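Side-chain contacts in multicopper oxidase type 1 (Nitrosomonas europaea, PDB 3G5W), which binds copper at a mononuclear site and at a trinuclear cluster between subunits, and probably works as a laccase-like oxidoreductase: residues F5-E10 with H56-H61; H61-R66 with L121-K126; T99-C104 with E110-R115. All blocks are in the same frame, centred on the assembly; numbering follows the deposited sequence.

Contact 1 (F5-E10 with H56-H61). With CU (copper (II) ion), chain G; C1O (Cu-O linkage), chain L; C2O (Cu-O-Cu linkage), chain K.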
loop_
_atom_site.group_PDB
_atom_site.type_symbol
_atom_site.label_atom_id
_atom_site.label_comp_id
_atom_site.label_asym_id
_atom_site.label_seq_id
_atom_site.Cartn_x
_atom_site.Cartn_y
_atom_site.Cartn_z
ATOM N N PHE A 5 30.987 16.115 9.823
ATOM C CA PHE A 5 31.083 15.733 8.426
ATOM C C PHE A 5 30.806 16.927 7.515
ATOM O O PHE A 5 30.151 17.895 7.923
ATOM C CB PHE A 5 30.086 14.616 8.103
ATOM C CG PHE A 5 30.074 13.475 9.098
ATOM C CD1 PHE A 5 31.215 12.713 9.326
ATOM C CD2 PHE A 5 28.899 13.142 9.770
ATOM C CE1 PHE A 5 31.189 11.648 10.225
ATOM C CE2 PHE A 5 28.861 12.079 10.672
ATOM C CZ PHE A 5 30.005 11.330 10.899
ATOM N N ASP A 6 31.304 16.839 6.284
ATOM C CA ASP A 6 31.050 17.843 5.251
ATOM C C ASP A 6 30.338 17.201 4.066
ATOM O O ASP A 6 30.712 16.106 3.626
ATOM C CB ASP A 6 32.356 18.483 4.757
ATOM C CG ASP A 6 33.017 19.390 5.797
ATOM O OD1 ASP A 6 32.342 19.883 6.727
ATOM O OD2 ASP A 6 34.241 19.623 5.674
ATOM N N LEU A 7 29.320 17.885 3.549
ATOM C CA LEU A 7 28.684 17.494 2.293
ATOM C C LEU A 7 28.614 18.655 1.318
ATOM O O LEU A 7 28.304 19.778 1.704
ATOM C CB LEU A 7 27.261 16.968 2.535
ATOM C CG LEU A 7 27.069 15.586 3.162
ATOM C CD1 LEU A 7 25.592 15.342 3.421
ATOM C CD2 LEU A 7 27.631 14.487 2.271
ATOM N N SER A 8 28.892 18.374 0.052
ATOM C CA SER A 8 28.603 19.313 -1.024
ATOM C C SER A 8 27.396 18.793 -1.789
ATOM O O SER A 8 27.119 17.596 -1.770
ATOM C CB SER A 8 29.800 19.447 -1.961
ATOM O OG SER A 8 30.059 18.213 -2.606
ATOM N N ILE A 9 26.665 19.690 -2.438
ATOM C CA ILE A 9 25.588 19.292 -3.343
ATOM C C ILE A 9 26.050 19.683 -4.744
ATOM O O ILE A 9 26.302 20.855 -5.001
ATOM C CB ILE A 9 24.245 19.999 -3.007
ATOM C CG1 ILE A 9 23.991 20.005 -1.491
ATOM C CG2 ILE A 9 23.098 19.360 -3.787
ATOM C CD1 ILE A 9 22.782 20.823 -1.049
ATOM N N GLU A 10 26.172 18.705 -5.638
ATOM C CA GLU A 10 26.749 18.942 -6.963
ATOM C C GLU A 10 25.847 18.453 -8.089
ATOM O O GLU A 10 25.225 17.394 -7.975
ATOM C CB GLU A 10 28.117 18.249 -7.079
ATOM C CG GLU A 10 29.146 18.686 -6.038
ATOM C CD GLU A 10 30.361 17.761 -5.965
ATOM O OE1 GLU A 10 31.071 17.813 -4.941
ATOM O OE2 GLU A 10 30.609 16.978 -6.912
ATOM N N HIS A 56 18.246 24.046 -1.702
ATOM C CA HIS A 56 18.111 22.705 -1.150
ATOM C C HIS A 56 18.129 22.777 0.373
ATOM O O HIS A 56 18.413 23.834 0.953
ATOM C CB HIS A 56 19.265 21.795 -1.609
ATOM C CG HIS A 56 19.423 21.688 -3.097
ATOM N ND1 HIS A 56 18.513 21.038 -3.900
ATOM C CD2 HIS A 56 20.415 22.112 -3.919
ATOM C CE1 HIS A 56 18.921 21.088 -5.156
ATOM N NE2 HIS A 56 20.073 21.736 -5.195
ATOM N N THR A 57 17.814 21.649 1.012
ATOM C CA THR A 57 18.024 21.445 2.445
ATOM C C THR A 57 18.436 19.995 2.649
ATOM O O THR A 57 18.515 19.229 1.690
ATOM C CB THR A 57 16.731 21.677 3.293
ATOM O OG1 THR A 57 15.706 20.775 2.858
ATOM C CG2 THR A 57 16.223 23.116 3.187
ATOM N N ILE A 58 18.711 19.615 3.893
ATOM C CA ILE A 58 18.754 18.200 4.239
ATOM C C ILE A 58 17.879 17.950 5.449
ATOM O O ILE A 58 18.090 18.522 6.526
ATOM C CB ILE A 58 20.165 17.650 4.515
ATOM C CG1 ILE A 58 21.093 17.889 3.327
ATOM C CG2 ILE A 58 20.087 16.130 4.824
ATOM C CD1 ILE A 58 22.476 17.305 3.515
ATOM N N HIS A 59 16.894 17.079 5.258
ATOM C CA HIS A 59 16.066 16.626 6.347
ATOM C C HIS A 59 16.553 15.249 6.794
ATOM O O HIS A 59 16.848 14.387 5.971
ATOM C CB HIS A 59 14.595 16.582 5.920
ATOM C CG HIS A 59 13.732 15.816 6.866
ATOM N ND1 HIS A 59 13.626 16.139 8.201
ATOM C CD2 HIS A 59 12.959 14.719 6.679
ATOM C CE1 HIS A 59 12.807 15.287 8.792
ATOM N NE2 HIS A 59 12.402 14.407 7.893
ATOM N N TRP A 60 16.643 15.063 8.103
ATOM C CA TRP A 60 17.160 13.838 8.689
ATOM C C TRP A 60 15.968 12.990 9.145
ATOM O O TRP A 60 15.481 13.110 10.275
ATOM C CB TRP A 60 18.145 14.181 9.817
ATOM C CG TRP A 60 19.122 15.251 9.367
ATOM C CD1 TRP A 60 18.981 16.606 9.515
ATOM C CD2 TRP A 60 20.346 15.054 8.642
ATOM N NE1 TRP A 60 20.049 17.258 8.945
ATOM C CE2 TRP A 60 20.897 16.332 8.397
ATOM C CE3 TRP A 60 21.032 13.921 8.179
ATOM C CZ2 TRP A 60 22.115 16.511 7.718
ATOM C CZ3 TRP A 60 22.236 14.097 7.504
ATOM C CH2 TRP A 60 22.762 15.388 7.279
ATOM N N HIS A 61 15.493 12.156 8.224
ATOM C CA HIS A 61 14.244 11.396 8.399
ATOM C C HIS A 61 14.409 10.295 9.433
ATOM O O HIS A 61 15.122 9.317 9.200
ATOM C CB HIS A 61 13.800 10.780 7.068
ATOM C CG HIS A 61 12.441 10.145 7.119
ATOM N ND1 HIS A 61 11.471 10.391 6.172
ATOM C CD2 HIS A 61 11.884 9.296 8.019
ATOM C CE1 HIS A 61 10.377 9.711 6.479
ATOM N NE2 HIS A 61 10.604 9.033 7.591
HETATM CU CU CU G . 16.822 19.816 -3.213
HETATM CU CU4 C1O L . 10.858 13.212 8.328
HETATM O O3 C1O L . 11.583 12.622 10.853
HETATM CU CU2 C2O K . 8.915 15.740 5.819
HETATM CU CU3 C2O K . 11.512 11.611 4.593
HETATM O O1 C2O K . 9.925 14.197 5.107
#
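CG1 of Ile9 and CG of His56 both lie beside the backbone N, anti to the carbonyl carbon (chi1 -44° and -56°). In Ile9, CG1 sends CD1 to the foot of the imidazole, while CG2 comes obliquely to the ring, nearest CD2 of His56 at 3.8 Å. CD1 of Ile9 meets CB of His56 at 3.7 Å. CG2 of Ile9 makes an off-centre CH-pi contact, 4.2 Å from the His56 ring centroid. The ring is held at both nitrogens: ND1 of His56 binds the mononuclear copper at 2.2 Å, and NE2 is hydrogen-bonded to Thr52. With an alanine in place of Ile9, a gap would probably open beside the His56 ring, and more of the hold on its rotation would fall to the copper and Thr52. Further along, Leu7 CD1 meets Ile58 CD1 at 3.7 Å, the side chains crossing at about a right angle. Beyond this apolar pair, NE2 of His59 binds a copper of the cluster. The contact is buried in the first cupredoxin domain and joins its two sheets. Strand 2-15 pairs with strand 43-50, whose Val48 touches both Ile9 and Ile58. Phe27 of strand 20-27 also packs on both isoleucines.

Contact 2 (H61-R66 with L121-K126). With C1O (Cu-O linkage), chain L; C2O (Cu-O-Cu linkage), chain K.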
loop_
_atom_site.group_PDB
_atom_site.type_symbol
_atom_site.label_atom_id
_atom_site.label_comp_id
_atom_site.label_asym_id
_atom_site.label_seq_id
_atom_site.Cartn_x
_atom_site.Cartn_y
_atom_site.Cartn_z
ATOM N N HIS A 61 15.493 12.156 8.224
ATOM C CA HIS A 61 14.244 11.396 8.399
ATOM C C HIS A 61 14.409 10.295 9.433
ATOM O O HIS A 61 15.122 9.317 9.200
ATOM C CB HIS A 61 13.800 10.780 7.068
ATOM C CG HIS A 61 12.441 10.145 7.119
ATOM N ND1 HIS A 61 11.471 10.391 6.172
ATOM C CD2 HIS A 61 11.884 9.296 8.019
ATOM C CE1 HIS A 61 10.377 9.711 6.479
ATOM N NE2 HIS A 61 10.604 9.033 7.591
ATOM N N GLY A 62 13.721 10.449 10.556
ATOM C CA GLY A 62 13.815 9.508 11.667
ATOM C C GLY A 62 14.537 10.096 12.865
ATOM O O GLY A 62 14.461 9.553 13.972
ATOM N N MET A 63 15.254 11.196 12.649
ATOM C CA MET A 63 15.888 11.907 13.748
ATOM C C MET A 63 14.830 12.735 14.465
ATOM O O MET A 63 14.165 13.568 13.848
ATOM C CB MET A 63 17.040 12.797 13.262
ATOM C CG MET A 63 18.292 12.059 12.773
ATOM S SD MET A 63 19.086 11.020 14.033
ATOM C CE MET A 63 18.348 9.428 13.673
ATOM N N LEU A 64 14.684 12.492 15.767
ATOM C CA LEU A 64 13.697 13.168 16.614
ATOM C C LEU A 64 13.955 14.664 16.772
ATOM O O LEU A 64 13.027 15.424 17.031
ATOM C CB LEU A 64 13.657 12.506 17.997
ATOM C CG LEU A 64 12.494 11.600 18.431
ATOM C CD1 LEU A 64 11.601 11.120 17.283
ATOM C CD2 LEU A 64 13.001 10.434 19.275
ATOM N N GLN A 65 15.219 15.074 16.632
ATOM C CA GLN A 65 15.616 16.480 16.775
ATOM C C GLN A 65 15.125 17.079 18.102
ATOM O O GLN A 65 14.495 18.141 18.128
ATOM C CB GLN A 65 15.139 17.324 15.575
ATOM C CG GLN A 65 15.587 16.836 14.189
ATOM C CD GLN A 65 17.035 17.183 13.849
ATOM O OE1 GLN A 65 17.540 16.797 12.794
ATOM N NE2 GLN A 65 17.706 17.906 14.737
ATOM N N ARG A 66 15.419 16.393 19.206
ATOM C CA ARG A 66 14.963 16.836 20.523
ATOM C C ARG A 66 15.670 18.128 20.925
ATOM O O ARG A 66 16.888 18.151 21.122
ATOM C CB ARG A 66 15.131 15.734 21.575
ATOM C CG ARG A 66 14.372 14.457 21.237
ATOM C CD ARG A 66 14.475 13.420 22.337
ATOM N NE ARG A 66 13.441 13.619 23.346
ATOM C CZ ARG A 66 12.224 13.075 23.302
ATOM N NH1 ARG A 66 11.872 12.274 22.301
ATOM N NH2 ARG A 66 11.358 13.328 24.275
ATOM N N LEU A 121 21.190 6.833 6.742
ATOM C CA LEU A 121 21.724 7.243 8.027
ATOM C C LEU A 121 21.523 6.077 8.983
ATOM O O LEU A 121 20.401 5.823 9.443
ATOM C CB LEU A 121 21.017 8.510 8.516
ATOM C CG LEU A 121 21.169 9.014 9.955
ATOM C CD1 LEU A 121 22.625 9.278 10.297
ATOM C CD2 LEU A 121 20.328 10.273 10.150
ATOM N N ILE A 122 22.598 5.338 9.239
ATOM C CA ILE A 122 22.496 4.147 10.086
ATOM C C ILE A 122 22.978 4.461 11.496
ATOM O O ILE A 122 24.153 4.766 11.712
ATOM C CB ILE A 122 23.252 2.921 9.507
ATOM C CG1 ILE A 122 22.813 2.617 8.065
ATOM C CG2 ILE A 122 23.083 1.696 10.421
ATOM C CD1 ILE A 122 21.308 2.462 7.854
ATOM N N VAL A 123 22.051 4.408 12.443
ATOM C CA VAL A 123 22.359 4.696 13.833
ATOM C C VAL A 123 22.385 3.379 14.605
ATOM O O VAL A 123 21.347 2.729 14.780
ATOM C CB VAL A 123 21.329 5.671 14.463
ATOM C CG1 VAL A 123 21.737 6.047 15.878
ATOM C CG2 VAL A 123 21.176 6.922 13.607
ATOM N N GLU A 124 23.579 2.995 15.047
ATOM C CA GLU A 124 23.778 1.757 15.795
ATOM C C GLU A 124 23.252 1.924 17.210
ATOM O O GLU A 124 23.529 2.937 17.845
ATOM C CB GLU A 124 25.268 1.409 15.857
ATOM C CG GLU A 124 25.878 0.980 14.537
ATOM C CD GLU A 124 25.422 -0.401 14.087
ATOM O OE1 GLU A 124 25.200 -1.275 14.958
ATOM O OE2 GLU A 124 25.286 -0.622 12.864
ATOM N N PRO A 125 22.478 0.941 17.710
ATOM C CA PRO A 125 22.035 1.020 19.103
ATOM C C PRO A 125 23.193 0.728 20.062
ATOM O O PRO A 125 24.085 -0.059 19.730
ATOM C CB PRO A 125 20.958 -0.066 19.193
ATOM C CG PRO A 125 21.330 -1.055 18.133
ATOM C CD PRO A 125 21.973 -0.270 17.027
ATOM N N LYS A 126 23.192 1.371 21.227
ATOM C CA LYS A 126 24.232 1.107 22.228
ATOM C C LYS A 126 24.130 -0.319 22.769
ATOM O O LYS A 126 25.150 -0.962 23.044
ATOM C CB LYS A 126 24.185 2.124 23.366
ATOM C CG LYS A 126 24.778 3.478 23.002
ATOM C CD LYS A 126 25.450 4.130 24.211
ATOM C CE LYS A 126 25.282 5.638 24.193
ATOM N NZ LYS A 126 23.865 6.058 24.447
HETATM CU CU4 C1O L . 10.858 13.212 8.328
HETATM O O3 C1O L . 11.583 12.622 10.853
HETATM CU CU2 C2O K . 8.915 15.740 5.819
HETATM CU CU3 C2O K . 11.512 11.611 4.593
HETATM O O1 C2O K . 9.925 14.197 5.107
#
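Met63 makes the apolar contacts, meeting Leu121 and Val123 tip to tip. Its chain bends at chi2 (-61°) and again at chi3, and this brings the thioether end to the strand. CG of Met63 lies 3.8 Å from CD2 of Leu121. Its methyl CE reaches CG2 of Val123, also at 3.8 Å, and stays 4.1 Å from Leu121 CD2. Leu121 and Val123 alternate with Ile122, so both turn the same way from the strand. Phe92 and Met100 also pack on Met63.

The fold here is a cupredoxin domain of the multicopper oxidases. His61 ends strand 59-61, an outermost strand of its sheet within the chain, and the loop runs on from Gly62. Strand 118-124 lies two places away in that sheet, with strand 98-103 between them. Met63 therefore reaches over the middle strand.

The metal interactions lie at the strand end and the first loop residue. ND1 of His61 binds a cluster copper, C2O CU3, at 2.0 Å. A second copper, C1O CU4, sits 3.6 Å above one face of the His61 ring, offset toward its rim. The backbone N of Gly62 donates a nearly straight hydrogen bond to C1O O3, 3.1 Å long with an angle of 170° at the hydrogen. Polar bonds also run to the second subunit: His61 NE2 to its Asp226, and a salt bridge from Arg66 to its Asp243.

Contact 3 (T99-C104 with E110-R115). With CU (copper (II) ion), chain G; C2O (Cu-O-Cu linkage), chain K.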
loop_
_atom_site.group_PDB
_atom_site.type_symbol
_atom_site.label_atom_id
_atom_site.label_comp_id
_atom_site.label_asym_id
_atom_site.label_seq_id
_atom_site.Cartn_x
_atom_site.Cartn_y
_atom_site.Cartn_z
ATOM N N THR A 99 17.518 2.129 11.183
ATOM C CA THR A 99 17.681 2.463 9.777
ATOM C C THR A 99 16.940 3.762 9.512
ATOM O O THR A 99 15.698 3.797 9.436
ATOM C CB THR A 99 17.110 1.372 8.855
ATOM O OG1 THR A 99 17.757 0.122 9.129
ATOM C CG2 THR A 99 17.319 1.747 7.384
ATOM N N MET A 100 17.709 4.833 9.395
ATOM C CA MET A 100 17.143 6.132 9.061
ATOM C C MET A 100 17.700 6.563 7.703
ATOM O O MET A 100 18.484 5.840 7.084
ATOM C CB MET A 100 17.448 7.160 10.157
ATOM C CG MET A 100 17.264 6.649 11.599
ATOM S SD MET A 100 15.628 5.962 11.965
ATOM C CE MET A 100 15.749 5.758 13.741
ATOM N N TRP A 101 17.288 7.731 7.231
ATOM C CA TRP A 101 17.821 8.248 5.982
ATOM C C TRP A 101 17.741 9.758 5.940
ATOM O O TRP A 101 17.153 10.385 6.828
ATOM C CB TRP A 101 17.149 7.588 4.761
ATOM C CG TRP A 101 15.678 7.860 4.572
ATOM C CD1 TRP A 101 14.682 7.671 5.483
ATOM C CD2 TRP A 101 15.037 8.321 3.371
ATOM N NE1 TRP A 101 13.467 7.995 4.932
ATOM C CE2 TRP A 101 13.653 8.400 3.639
ATOM C CE3 TRP A 101 15.499 8.670 2.096
ATOM C CZ2 TRP A 101 12.721 8.826 2.681
ATOM C CZ3 TRP A 101 14.574 9.093 1.139
ATOM C CH2 TRP A 101 13.198 9.164 1.440
ATOM N N TYR A 102 18.375 10.339 4.930
ATOM C CA TYR A 102 18.348 11.771 4.765
ATOM C C TYR A 102 18.093 12.130 3.323
ATOM O O TYR A 102 18.467 11.400 2.407
ATOM C CB TYR A 102 19.611 12.438 5.310
ATOM C CG TYR A 102 20.926 12.086 4.643
ATOM C CD1 TYR A 102 21.642 10.952 5.020
ATOM C CD2 TYR A 102 21.491 12.936 3.684
ATOM C CE1 TYR A 102 22.863 10.645 4.434
ATOM C CE2 TYR A 102 22.712 12.639 3.086
ATOM C CZ TYR A 102 23.397 11.492 3.470
ATOM O OH TYR A 102 24.623 11.206 2.900
ATOM N N HIS A 103 17.415 13.249 3.139
ATOM C CA HIS A 103 17.047 13.700 1.814
ATOM C C HIS A 103 16.750 15.187 1.820
ATOM O O HIS A 103 16.514 15.788 2.874
ATOM C CB HIS A 103 15.845 12.900 1.267
ATOM C CG HIS A 103 14.613 12.959 2.122
ATOM N ND1 HIS A 103 13.709 13.998 2.058
ATOM C CD2 HIS A 103 14.103 12.075 3.013
ATOM C CE1 HIS A 103 12.710 13.767 2.893
ATOM N NE2 HIS A 103 12.927 12.608 3.486
ATOM N N CYS A 104 16.764 15.776 0.634
ATOM C CA CYS A 104 16.366 17.163 0.481
ATOM C C CYS A 104 14.877 17.281 0.782
ATOM O O CYS A 104 14.133 16.328 0.569
ATOM C CB CYS A 104 16.630 17.618 -0.944
ATOM S SG CYS A 104 16.428 19.388 -1.148
ATOM N N GLU A 110 10.158 16.588 -7.291
ATOM C CA GLU A 110 11.281 16.501 -8.231
ATOM C C GLU A 110 12.596 16.068 -7.565
ATOM O O GLU A 110 13.231 15.109 -8.008
ATOM C CB GLU A 110 11.503 17.827 -8.978
ATOM C CG GLU A 110 12.573 17.713 -10.084
ATOM C CD GLU A 110 13.251 19.038 -10.437
ATOM O OE1 GLU A 110 12.678 20.109 -10.143
ATOM O OE2 GLU A 110 14.368 19.004 -11.006
ATOM N N HIS A 111 13.001 16.784 -6.517
ATOM C CA HIS A 111 14.351 16.643 -5.946
ATOM C C HIS A 111 14.627 15.264 -5.349
ATOM O O HIS A 111 15.692 14.685 -5.584
ATOM C CB HIS A 111 14.632 17.745 -4.911
ATOM C CG HIS A 111 14.809 19.115 -5.505
ATOM N ND1 HIS A 111 15.627 20.070 -4.941
ATOM C CD2 HIS A 111 14.281 19.682 -6.616
ATOM C CE1 HIS A 111 15.578 21.174 -5.668
ATOM N NE2 HIS A 111 14.776 20.961 -6.696
ATOM N N VAL A 112 13.671 14.740 -4.583
ATOM C CA VAL A 112 13.830 13.415 -3.973
ATOM C C VAL A 112 13.476 12.319 -4.983
ATOM O O VAL A 112 14.274 11.414 -5.224
ATOM C CB VAL A 112 13.011 13.254 -2.655
ATOM C CG1 VAL A 112 13.258 11.884 -2.020
ATOM C CG2 VAL A 112 13.385 14.333 -1.669
ATOM N N THR A 113 12.291 12.420 -5.584
ATOM C CA THR A 113 11.820 11.426 -6.555
ATOM C C THR A 113 12.804 11.153 -7.702
ATOM O O THR A 113 13.077 9.988 -8.015
ATOM C CB THR A 113 10.430 11.804 -7.129
ATOM O OG1 THR A 113 9.503 11.986 -6.050
ATOM C CG2 THR A 113 9.903 10.721 -8.075
ATOM N N MET A 114 13.350 12.210 -8.310
ATOM C CA MET A 114 14.157 12.022 -9.525
ATOM C C MET A 114 15.483 12.790 -9.636
ATOM O O MET A 114 16.079 12.829 -10.712
ATOM C CB MET A 114 13.298 12.252 -10.776
ATOM C CG MET A 114 12.790 13.687 -10.967
ATOM S SD MET A 114 11.537 13.796 -12.273
ATOM C CE MET A 114 10.096 13.106 -11.442
ATOM N N ARG A 115 15.963 13.376 -8.544
ATOM C CA ARG A 115 17.280 14.041 -8.595
ATOM C C ARG A 115 18.299 13.414 -7.642
ATOM O O ARG A 115 19.362 13.987 -7.401
ATOM C CB ARG A 115 17.153 15.555 -8.369
ATOM C CG ARG A 115 16.228 16.273 -9.367
ATOM C CD ARG A 115 16.759 16.248 -10.798
ATOM N NE ARG A 115 15.724 16.666 -11.744
ATOM C CZ ARG A 115 15.652 16.286 -13.017
ATOM N NH1 ARG A 115 14.652 16.718 -13.774
ATOM N NH2 ARG A 115 16.563 15.477 -13.540
HETATM CU CU CU G . 16.822 19.816 -3.213
HETATM CU CU2 C2O K . 8.915 15.740 5.819
HETATM CU CU3 C2O K . 11.512 11.611 4.593
HETATM O O1 C2O K . 9.925 14.197 5.107
#
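Cys104 and His111 meet at the mononuclear copper. SG of Cys104 and ND1 of His111 each bind it at 2.1 Å. SG stands anti to the backbone N of Cys104 (chi1 -170°), which turns it to the copper. The sulfur lies at the edge of the His111 ring, near its plane. His56 and Met117 complete the site. One residue earlier, at the end of the strand, His103 binds a cluster copper, C2O CU3, through NE2. Its ND1 donates to the carbonyl O of Cys104 at 2.8 Å, with an angle of 172° at the hydrogen. The acceptor lies in the His103 ring plane, but the donor stands above the carbonyl plane. Val112 packs on this pair: its CG2 lies 3.8 Å from His103 ND1 and 3.1 Å from Cys104 O. Its CG1 approaches Trp101 CH2 more loosely, at 4.4 Å. Further out, the salt bridge from Arg115 NE to Glu110 OE2 (2.8 Å) links the two ends of segment 110-115. Cys104 lies between His103 and His105, both at the cluster: the His-Cys-His motif of multicopper oxidases. The hydrogen bond adds a short link between the two sites, consistent with electron transfer from the blue copper to the cluster.

How the contacts relate
From the N terminus, contact 1 comes first: strand 2-15 meets segment 56-61, closing a loop of 45 residues that holds strands 20-27, 35-39 and 43-50. Contact 2 opens at His61, the residue on which contact 1 ends, and closes at strand 118-124. Contact 3 is nested inside that second loop and closes a short turn from strand 98-103 to helix 108-114. Contacts 1 and 2 thus run in series. Strand 98-103 lies between strands 59-61 and 118-124, so its contact 3 residues border both other contacts. His59 N probably bonds to His103 O, and Met100 N to Leu121 O. Contacts 1 and 3 share the mononuclear copper; all three reach the cluster and the second subunit.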